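Local coordinates for protein RpfR (Cronobacter turicensis, PDB 6DGG) that carries a PAS domain, a compact fold widely used for sensing small molecules, and holds lauric acid in the pocket of that domain, at residues L13-F22 and E34-F43; F46-S55 and E72-Q81. All coordinates share one frame; numbering follows the deposited sequence.

Contact 1: residues L13-F22 and E34-F43; sequences LDRHGNIQRF and EQEVIGQNVF. With DAO (lauric acid), chain B.
Glu34 and the Arg21-Phe22 pair illustrate how one acidic side chain can engage a strand's backbone and a neighbouring arginine together. Near its base, CB of Glu34 lies 3.3 Å from Phe22 O. With CG anti to the backbone N (chi1 -178°) and the chain extended beyond it, CG also lies beside Phe22 O, and CD comes between that oxygen and Arg21 NH2. Glu34 OE1, through its syn lone pair, accepts from Arg21 NH2 at 3.0 Å, while Glu34 OE2 takes both Arg21 NE and, at 2.9 Å, Phe22 N, the two donors arriving from opposite faces of the carboxylate plane. The guanidinium meets the carboxylate side-on, the two planes 17° apart; two bonds, one to each oxygen, should limit rotation of both groups. On the apolar side, Val37 CG2 sits over one face of the Phe22 ring, 3.5 Å from CG of that ring. Strand 19-22 is an outermost strand of the antiparallel five-stranded sheet of this PAS fold, and the loop joining helices 34-37 and 42-46 is bonded to it and to the turn before it: Gly39 N reaches Ile19 O at 2.8 Å, Ile19 N gives to Gln40 O, and Val42 N gives to Gly17 O. The backbones of Asn18 and Asn41 form a single beta bridge; their side-chain amides stand nearly perpendicular (86°) where Asn41 ND2 donates to Asn18 OD1 at 3.3 Å. The other end of the Asn41 amide, OD1, is turned to the helix start, capping it through a weak bond from Phe43 N. Val42 divides its branches between protein and ligand: CG1 is 3.7 Å from Leu13 CD2, whereas CG2 lies 3.7 Å from C7 of lauric acid, midway along the chain.

Contact 2: residues F46-S55 and E72-Q81; sequences FMSPAEASAS and ERWIKTRKGQ. With DAO (lauric acid), chain B.
Arg73 swings CG anti to the backbone N (chi1 -159°) and then bends at its second and third torsions, while Glu51, folded at its second torsion (chi2 -68°), curls back to meet it. The two side chains slide past each other in opposite directions. Their flat groups are steeply inclined, 70° apart, so the salt bridge is not a coplanar pairing: Arg73 NH1 approaches Glu51 OE2 from above the carboxylate plane at 3.2 Å, and the bond from NE to OE1 is weak. Glu51 OE1 is more firmly engaged by Trp74 N, at 2.8 Å, through the anti lone pair. At the far corner of the guanidinium, in its plane, Arg73 NH2 gives a 2.6 Å bond to O1 of lauric acid, and Ser55 OG donates to O1 as well, at 2.7 Å. Glu51, which touches the arginine rather than the ligand, is placed to position it as a second-shell residue, and its charge may temper that of the guanidinium. Met47 crosses the arginine chain at about a right angle, its CE 3.9 Å from Arg73 CG. Further along the ligand, Phe46 presents one ring face to lauric acid, with CD2 3.9 Å from C10. A bridging water joins Ser48 N to Trp74 O and Gln81 OE1. The backbone closes the contact at Phe46, whose O accepts from Lys76 N at 2.9 Å. Helix 49-65, which starts from the Ser48 cap, packs beside strand 69-77, an outermost strand whose one neighbour in the sheet is strand 80-90; helix 42-46 lies against the same helix through Phe43.

How the contacts relate
Both contacts mix buried and exposed residues and tie helical segments to the two outermost strands of one sheet, contact 1 at strand 19-22 and contact 2 at strand 69-77. Each has a salt bridge, but Arg21 in contact 1 pairs with its glutamate on the exposed side, whereas buried Arg73 in contact 2 also serves the ligand. Contact 1 offers lauric acid apolar surface along its chain, and contact 2 offers it both apolar surface, from Phe46 and Ile75, and the polar grip on its head. Helices 42-46 and 49-65 follow one another, and the two contacts meet directly: Phe43 CE1 lies 3.3 Å from Ser55 OG, and Phe22 CZ is 3.8 Å from Phe46 CZ.

Contact 1: residues L13-F22 and E34-F43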
# COMPACT_ATOMS: atom_id res chain seq x y z
N LEU A 13 5.80 1.62 -3.63
CA LEU A 13 6.13 0.26 -4.03
C LEU A 13 6.94 0.28 -5.32
O LEU A 13 6.81 1.19 -6.14
CB LEU A 13 4.86 -0.53 -4.35
CG LEU A 13 3.78 -0.63 -3.28
CD1 LEU A 13 2.57 -1.36 -3.84
CD2 LEU A 13 4.31 -1.32 -2.05
N ASP A 14 7.77 -0.75 -5.50
CA ASP A 14 8.33 -1.02 -6.81
C ASP A 14 7.42 -1.99 -7.56
O ASP A 14 6.35 -2.37 -7.09
CB ASP A 14 9.80 -1.45 -6.71
CG ASP A 14 10.00 -2.85 -6.16
OD1 ASP A 14 9.02 -3.59 -5.94
OD2 ASP A 14 11.18 -3.22 -5.98
N ARG A 15 7.85 -2.39 -8.77
CA ARG A 15 7.00 -3.22 -9.62
C ARG A 15 6.70 -4.58 -9.00
O ARG A 15 5.77 -5.26 -9.45
CB ARG A 15 7.65 -3.40 -10.99
CG ARG A 15 8.98 -4.13 -10.93
CD ARG A 15 9.69 -4.10 -12.28
NE ARG A 15 8.97 -4.84 -13.31
CZ ARG A 15 8.47 -4.33 -14.43
NH1 ARG A 15 8.60 -3.04 -14.73
NH2 ARG A 15 7.84 -5.12 -15.29
N HIS A 16 7.48 -4.99 -8.01
CA HIS A 16 7.29 -6.29 -7.36
C HIS A 16 6.41 -6.20 -6.12
O HIS A 16 6.15 -7.23 -5.48
CB HIS A 16 8.65 -6.85 -6.97
CG HIS A 16 9.65 -6.79 -8.08
ND1 HIS A 16 9.54 -7.56 -9.21
CD2 HIS A 16 10.75 -6.03 -8.25
CE1 HIS A 16 10.55 -7.30 -10.02
NE2 HIS A 16 11.30 -6.37 -9.46
N GLY A 17 5.94 -5.01 -5.77
CA GLY A 17 5.26 -4.82 -4.51
C GLY A 17 6.17 -4.69 -3.32
O GLY A 17 5.68 -4.70 -2.18
N ASN A 18 7.47 -4.55 -3.53
CA ASN A 18 8.39 -4.34 -2.42
C ASN A 18 8.38 -2.88 -1.98
O ASN A 18 8.32 -1.96 -2.80
CB ASN A 18 9.78 -4.84 -2.78
CG ASN A 18 9.80 -6.34 -2.98
OD1 ASN A 18 8.94 -7.05 -2.46
ND2 ASN A 18 10.76 -6.82 -3.76
N ILE A 19 8.40 -2.70 -0.67
CA ILE A 19 8.08 -1.41 -0.06
C ILE A 19 9.31 -0.52 -0.07
O ILE A 19 10.41 -0.93 0.34
CB ILE A 19 7.55 -1.62 1.37
CG1 ILE A 19 6.21 -2.36 1.32
CG2 ILE A 19 7.41 -0.27 2.11
CD1 ILE A 19 5.79 -2.97 2.64
N GLN A 20 9.13 0.72 -0.50
CA GLN A 20 10.19 1.71 -0.54
C GLN A 20 10.04 2.79 0.52
O GLN A 20 11.06 3.28 1.03
CB GLN A 20 10.21 2.35 -1.93
CG GLN A 20 10.15 1.33 -3.06
CD GLN A 20 11.36 0.40 -3.07
OE1 GLN A 20 12.49 0.84 -2.89
NE2 GLN A 20 11.12 -0.89 -3.28
N ARG A 21 8.81 3.18 0.85
CA ARG A 21 8.49 4.10 1.93
C ARG A 21 7.15 3.68 2.53
O ARG A 21 6.32 3.06 1.85
CB ARG A 21 8.39 5.56 1.45
CG ARG A 21 9.70 6.19 0.99
CD ARG A 21 9.87 7.58 1.59
NE ARG A 21 10.13 7.49 3.03
CZ ARG A 21 10.52 8.51 3.80
NH1 ARG A 21 10.70 9.72 3.28
NH2 ARG A 21 10.73 8.30 5.09
N PHE A 22 6.95 4.05 3.79
CA PHE A 22 5.85 3.53 4.61
C PHE A 22 5.68 4.55 5.72
O PHE A 22 6.58 4.69 6.57
CB PHE A 22 6.30 2.18 5.15
CG PHE A 22 5.26 1.37 5.89
CD1 PHE A 22 4.36 0.57 5.20
CD2 PHE A 22 5.28 1.30 7.28
CE1 PHE A 22 3.45 -0.24 5.88
CE2 PHE A 22 4.37 0.49 7.97
CZ PHE A 22 3.46 -0.28 7.26
N GLU A 34 8.69 1.71 9.48
CA GLU A 34 9.18 1.82 8.11
C GLU A 34 10.47 1.04 7.91
O GLU A 34 10.62 0.31 6.92
CB GLU A 34 9.38 3.29 7.75
CG GLU A 34 9.85 3.50 6.32
CD GLU A 34 9.85 4.96 5.92
OE1 GLU A 34 10.39 5.77 6.70
OE2 GLU A 34 9.32 5.28 4.83
N GLN A 35 11.43 1.17 8.84
CA GLN A 35 12.71 0.48 8.68
C GLN A 35 12.54 -1.03 8.66
O GLN A 35 13.39 -1.74 8.11
CB GLN A 35 13.66 0.85 9.81
CG GLN A 35 14.28 2.22 9.69
CD GLN A 35 15.09 2.58 10.93
OE1 GLN A 35 14.76 2.15 12.04
NE2 GLN A 35 16.14 3.36 10.74
N GLU A 36 11.47 -1.55 9.28
CA GLU A 36 11.25 -2.98 9.35
C GLU A 36 10.62 -3.54 8.09
O GLU A 36 10.67 -4.76 7.88
CB GLU A 36 10.29 -3.32 10.49
CG GLU A 36 10.82 -3.14 11.89
CD GLU A 36 9.80 -3.62 12.90
OE1 GLU A 36 9.87 -4.80 13.31
OE2 GLU A 36 8.90 -2.84 13.24
N VAL A 37 9.99 -2.70 7.28
CA VAL A 37 9.22 -3.17 6.13
C VAL A 37 9.83 -2.77 4.80
O VAL A 37 9.41 -3.31 3.76
CB VAL A 37 7.73 -2.77 6.21
CG1 VAL A 37 7.12 -3.33 7.49
CG2 VAL A 37 7.55 -1.26 6.17
N ILE A 38 10.81 -1.86 4.77
CA ILE A 38 11.40 -1.54 3.48
C ILE A 38 12.06 -2.78 2.89
O ILE A 38 12.72 -3.57 3.60
CB ILE A 38 12.33 -0.31 3.54
CG1 ILE A 38 13.38 -0.44 4.64
CG2 ILE A 38 11.48 0.95 3.74
CD1 ILE A 38 14.37 0.76 4.69
N GLY A 39 11.84 -2.99 1.59
CA GLY A 39 12.30 -4.19 0.91
C GLY A 39 11.39 -5.39 1.06
O GLY A 39 11.61 -6.39 0.37
N GLN A 40 10.39 -5.33 1.93
CA GLN A 40 9.47 -6.43 2.15
C GLN A 40 8.30 -6.33 1.18
O GLN A 40 7.96 -5.24 0.70
CB GLN A 40 8.93 -6.42 3.58
CG GLN A 40 9.99 -6.52 4.65
CD GLN A 40 10.63 -7.88 4.73
OE1 GLN A 40 10.19 -8.83 4.08
NE2 GLN A 40 11.67 -7.99 5.55
N ASN A 41 7.66 -7.46 0.93
CA ASN A 41 6.58 -7.53 -0.05
C ASN A 41 5.24 -7.16 0.58
O ASN A 41 4.79 -7.81 1.53
CB ASN A 41 6.49 -8.91 -0.69
CG ASN A 41 5.54 -8.91 -1.84
OD1 ASN A 41 4.36 -9.21 -1.69
ND2 ASN A 41 6.03 -8.49 -3.00
N VAL A 42 4.59 -6.16 0.01
CA VAL A 42 3.37 -5.61 0.59
C VAL A 42 2.22 -6.61 0.51
O VAL A 42 1.36 -6.66 1.40
CB VAL A 42 3.04 -4.27 -0.10
CG1 VAL A 42 2.46 -4.48 -1.49
CG2 VAL A 42 2.14 -3.45 0.76
N PHE A 43 2.17 -7.42 -0.56
CA PHE A 43 1.05 -8.33 -0.75
C PHE A 43 1.06 -9.44 0.29
O PHE A 43 0.04 -9.73 0.93
CB PHE A 43 1.09 -8.95 -2.15
CG PHE A 43 1.31 -7.95 -3.25
CD1 PHE A 43 0.42 -6.91 -3.45
CD2 PHE A 43 2.40 -8.06 -4.09
CE1 PHE A 43 0.62 -5.99 -4.47
CE2 PHE A 43 2.60 -7.16 -5.12
CZ PHE A 43 1.72 -6.12 -5.30
O1 DAO B . -4.46 -3.58 -5.42
O2 DAO B . -4.32 -2.20 -7.11
C1 DAO B . -3.87 -2.63 -6.00
C2 DAO B . -2.60 -2.04 -5.36
C3 DAO B . -2.80 -1.77 -3.85
C4 DAO B . -1.48 -1.53 -3.08
C5 DAO B . -1.80 -1.13 -1.62
C6 DAO B . -0.59 -0.99 -0.66
C7 DAO B . -0.99 -1.56 0.72
C8 DAO B . -0.34 -0.89 1.94
C9 DAO B . -1.00 -1.45 3.21
C10 DAO B . -0.23 -1.19 4.51
C11 DAO B . -0.59 0.14 5.18
C12 DAO B . -1.88 0.01 6.00

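Contact 2: residues F46-S55 and E72-Q81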
# COMPACT_ATOMS: atom_id res chain seq x y z
N PHE A 46 0.57 -7.87 4.04
CA PHE A 46 -0.60 -7.11 4.49
C PHE A 46 -1.91 -7.54 3.86
O PHE A 46 -2.93 -6.87 4.08
CB PHE A 46 -0.40 -5.61 4.28
CG PHE A 46 0.74 -5.03 5.06
CD1 PHE A 46 0.73 -5.07 6.44
CD2 PHE A 46 1.83 -4.47 4.41
CE1 PHE A 46 1.78 -4.53 7.17
CE2 PHE A 46 2.88 -3.93 5.13
CZ PHE A 46 2.86 -3.97 6.51
N MET A 47 -1.95 -8.63 3.09
CA MET A 47 -3.17 -9.01 2.42
C MET A 47 -3.44 -10.50 2.56
O MET A 47 -2.51 -11.32 2.65
CB MET A 47 -3.15 -8.64 0.93
CG MET A 47 -2.86 -7.17 0.66
SD MET A 47 -2.86 -6.81 -1.10
CE MET A 47 -2.22 -5.14 -1.07
N SER A 48 -4.72 -10.84 2.58
CA SER A 48 -5.14 -12.22 2.48
C SER A 48 -4.73 -12.78 1.13
O SER A 48 -4.44 -12.03 0.20
CB SER A 48 -6.66 -12.28 2.59
OG SER A 48 -7.24 -11.67 1.46
N PRO A 49 -4.71 -14.11 0.98
CA PRO A 49 -4.29 -14.67 -0.32
C PRO A 49 -5.12 -14.15 -1.48
O PRO A 49 -4.56 -13.83 -2.54
CB PRO A 49 -4.42 -16.18 -0.11
CG PRO A 49 -4.17 -16.36 1.35
CD PRO A 49 -4.82 -15.16 2.01
N ALA A 50 -6.44 -14.05 -1.31
CA ALA A 50 -7.29 -13.60 -2.40
C ALA A 50 -7.01 -12.15 -2.76
O ALA A 50 -6.96 -11.79 -3.94
CB ALA A 50 -8.76 -13.76 -2.02
N GLU A 51 -6.84 -11.29 -1.75
CA GLU A 51 -6.55 -9.89 -2.03
C GLU A 51 -5.16 -9.74 -2.63
O GLU A 51 -4.97 -8.94 -3.56
CB GLU A 51 -6.69 -9.06 -0.75
CG GLU A 51 -8.12 -8.82 -0.33
CD GLU A 51 -8.85 -7.93 -1.30
OE1 GLU A 51 -9.02 -6.74 -1.00
OE2 GLU A 51 -9.23 -8.41 -2.39
N ALA A 52 -4.19 -10.49 -2.11
CA ALA A 52 -2.82 -10.42 -2.63
C ALA A 52 -2.77 -10.80 -4.10
O ALA A 52 -2.07 -10.15 -4.89
CB ALA A 52 -1.92 -11.33 -1.81
N SER A 53 -3.48 -11.86 -4.48
CA SER A 53 -3.46 -12.29 -5.87
C SER A 53 -4.04 -11.21 -6.78
O SER A 53 -3.47 -10.88 -7.82
CB SER A 53 -4.23 -13.59 -6.02
OG SER A 53 -3.51 -14.66 -5.44
N ALA A 54 -5.18 -10.64 -6.39
CA ALA A 54 -5.77 -9.59 -7.21
C ALA A 54 -4.85 -8.38 -7.27
O ALA A 54 -4.62 -7.81 -8.34
CB ALA A 54 -7.12 -9.18 -6.63
N SER A 55 -4.30 -7.99 -6.12
CA SER A 55 -3.47 -6.79 -6.03
C SER A 55 -2.18 -6.94 -6.81
O SER A 55 -1.75 -6.02 -7.51
CB SER A 55 -3.17 -6.53 -4.56
OG SER A 55 -2.56 -5.26 -4.37
N GLU A 72 -10.23 -0.49 -4.09
CA GLU A 72 -10.51 -0.81 -2.70
C GLU A 72 -9.87 -2.15 -2.35
O GLU A 72 -10.00 -3.13 -3.11
CB GLU A 72 -12.02 -0.82 -2.42
CG GLU A 72 -12.71 0.51 -2.69
CD GLU A 72 -14.19 0.52 -2.39
OE1 GLU A 72 -14.68 -0.41 -1.71
OE2 GLU A 72 -14.87 1.46 -2.84
N ARG A 73 -9.17 -2.19 -1.22
CA ARG A 73 -8.40 -3.36 -0.82
C ARG A 73 -8.62 -3.59 0.66
O ARG A 73 -8.48 -2.66 1.46
CB ARG A 73 -6.91 -3.10 -1.09
CG ARG A 73 -6.01 -4.30 -1.20
CD ARG A 73 -5.81 -4.66 -2.65
NE ARG A 73 -6.96 -5.42 -3.11
CZ ARG A 73 -7.32 -5.59 -4.37
NH1 ARG A 73 -8.38 -6.32 -4.64
NH2 ARG A 73 -6.65 -5.03 -5.36
N TRP A 74 -8.96 -4.82 1.03
CA TRP A 74 -8.98 -5.20 2.43
C TRP A 74 -7.55 -5.45 2.87
O TRP A 74 -6.81 -6.18 2.20
CB TRP A 74 -9.82 -6.46 2.64
CG TRP A 74 -11.31 -6.21 2.63
CD1 TRP A 74 -12.19 -6.48 1.62
CD2 TRP A 74 -12.09 -5.65 3.70
NE1 TRP A 74 -13.46 -6.11 1.99
CE2 TRP A 74 -13.43 -5.61 3.27
CE3 TRP A 74 -11.80 -5.20 4.99
CZ2 TRP A 74 -14.46 -5.13 4.07
CZ3 TRP A 74 -12.82 -4.72 5.78
CH2 TRP A 74 -14.13 -4.69 5.32
N ILE A 75 -7.16 -4.87 4.01
CA ILE A 75 -5.78 -4.84 4.48
C ILE A 75 -5.73 -5.37 5.90
O ILE A 75 -6.56 -4.99 6.74
CB ILE A 75 -5.20 -3.41 4.44
CG1 ILE A 75 -5.16 -2.85 3.01
CG2 ILE A 75 -3.83 -3.34 5.10
CD1 ILE A 75 -4.30 -3.63 2.06
N LYS A 76 -4.75 -6.23 6.18
CA LYS A 76 -4.54 -6.77 7.52
C LYS A 76 -3.87 -5.72 8.39
O LYS A 76 -2.74 -5.28 8.10
CB LYS A 76 -3.65 -8.02 7.43
CG LYS A 76 -4.26 -9.14 6.59
CD LYS A 76 -3.30 -10.33 6.43
CE LYS A 76 -3.05 -11.06 7.75
NZ LYS A 76 -2.16 -12.25 7.56
N THR A 77 -4.54 -5.33 9.47
CA THR A 77 -4.01 -4.36 10.43
C THR A 77 -3.97 -5.00 11.81
O THR A 77 -4.43 -6.13 12.02
CB THR A 77 -4.88 -3.10 10.49
OG1 THR A 77 -6.05 -3.36 11.27
CG2 THR A 77 -5.29 -2.64 9.09
N ARG A 78 -3.42 -4.26 12.77
CA ARG A 78 -3.26 -4.79 14.12
C ARG A 78 -4.61 -5.05 14.79
O ARG A 78 -4.66 -5.81 15.76
CB ARG A 78 -2.38 -3.86 14.97
CG ARG A 78 -3.03 -2.53 15.32
CD ARG A 78 -1.99 -1.44 15.57
NE ARG A 78 -0.97 -1.83 16.54
CZ ARG A 78 0.05 -1.05 16.90
NH1 ARG A 78 0.94 -1.48 17.79
NH2 ARG A 78 0.18 0.17 16.39
N LYS A 79 -5.69 -4.45 14.29
CA LYS A 79 -7.04 -4.77 14.75
C LYS A 79 -7.84 -5.41 13.63
O LYS A 79 -8.97 -5.01 13.35
CB LYS A 79 -7.76 -3.52 15.27
CG LYS A 79 -7.47 -3.17 16.73
CD LYS A 79 -8.56 -2.26 17.30
CE LYS A 79 -9.84 -3.03 17.63
NZ LYS A 79 -9.79 -3.74 18.94
N GLY A 80 -7.25 -6.40 12.96
CA GLY A 80 -7.96 -7.12 11.93
C GLY A 80 -8.02 -6.38 10.60
O GLY A 80 -7.38 -5.34 10.38
N GLN A 81 -8.81 -6.94 9.70
CA GLN A 81 -8.89 -6.39 8.36
C GLN A 81 -9.68 -5.09 8.34
O GLN A 81 -10.75 -4.97 8.96
CB GLN A 81 -9.50 -7.41 7.40
CG GLN A 81 -8.60 -8.63 7.15
CD GLN A 81 -9.08 -9.50 6.00
OE1 GLN A 81 -8.69 -9.30 4.85
NE2 GLN A 81 -9.92 -10.47 6.31
O1 DAO B . -4.46 -3.58 -5.42
O2 DAO B . -4.32 -2.20 -7.11
C1 DAO B . -3.87 -2.63 -6.00
C2 DAO B . -2.60 -2.04 -5.36
C3 DAO B . -2.80 -1.77 -3.85
C4 DAO B . -1.48 -1.53 -3.08
C5 DAO B . -1.80 -1.13 -1.62
C6 DAO B . -0.59 -0.99 -0.66
C7 DAO B . -0.99 -1.56 0.72
C8 DAO B . -0.34 -0.89 1.94
C9 DAO B . -1.00 -1.45 3.21
C10 DAO B . -0.23 -1.19 4.51
C11 DAO B . -0.59 0.14 5.18
C12 DAO B . -1.88 0.01 6.00
O HOH W 1 -6.55 -8.71 3.29
O HOH W 2 -9.62 -10.62 2.68
O HOH W 3 -11.30 -5.83 -2.32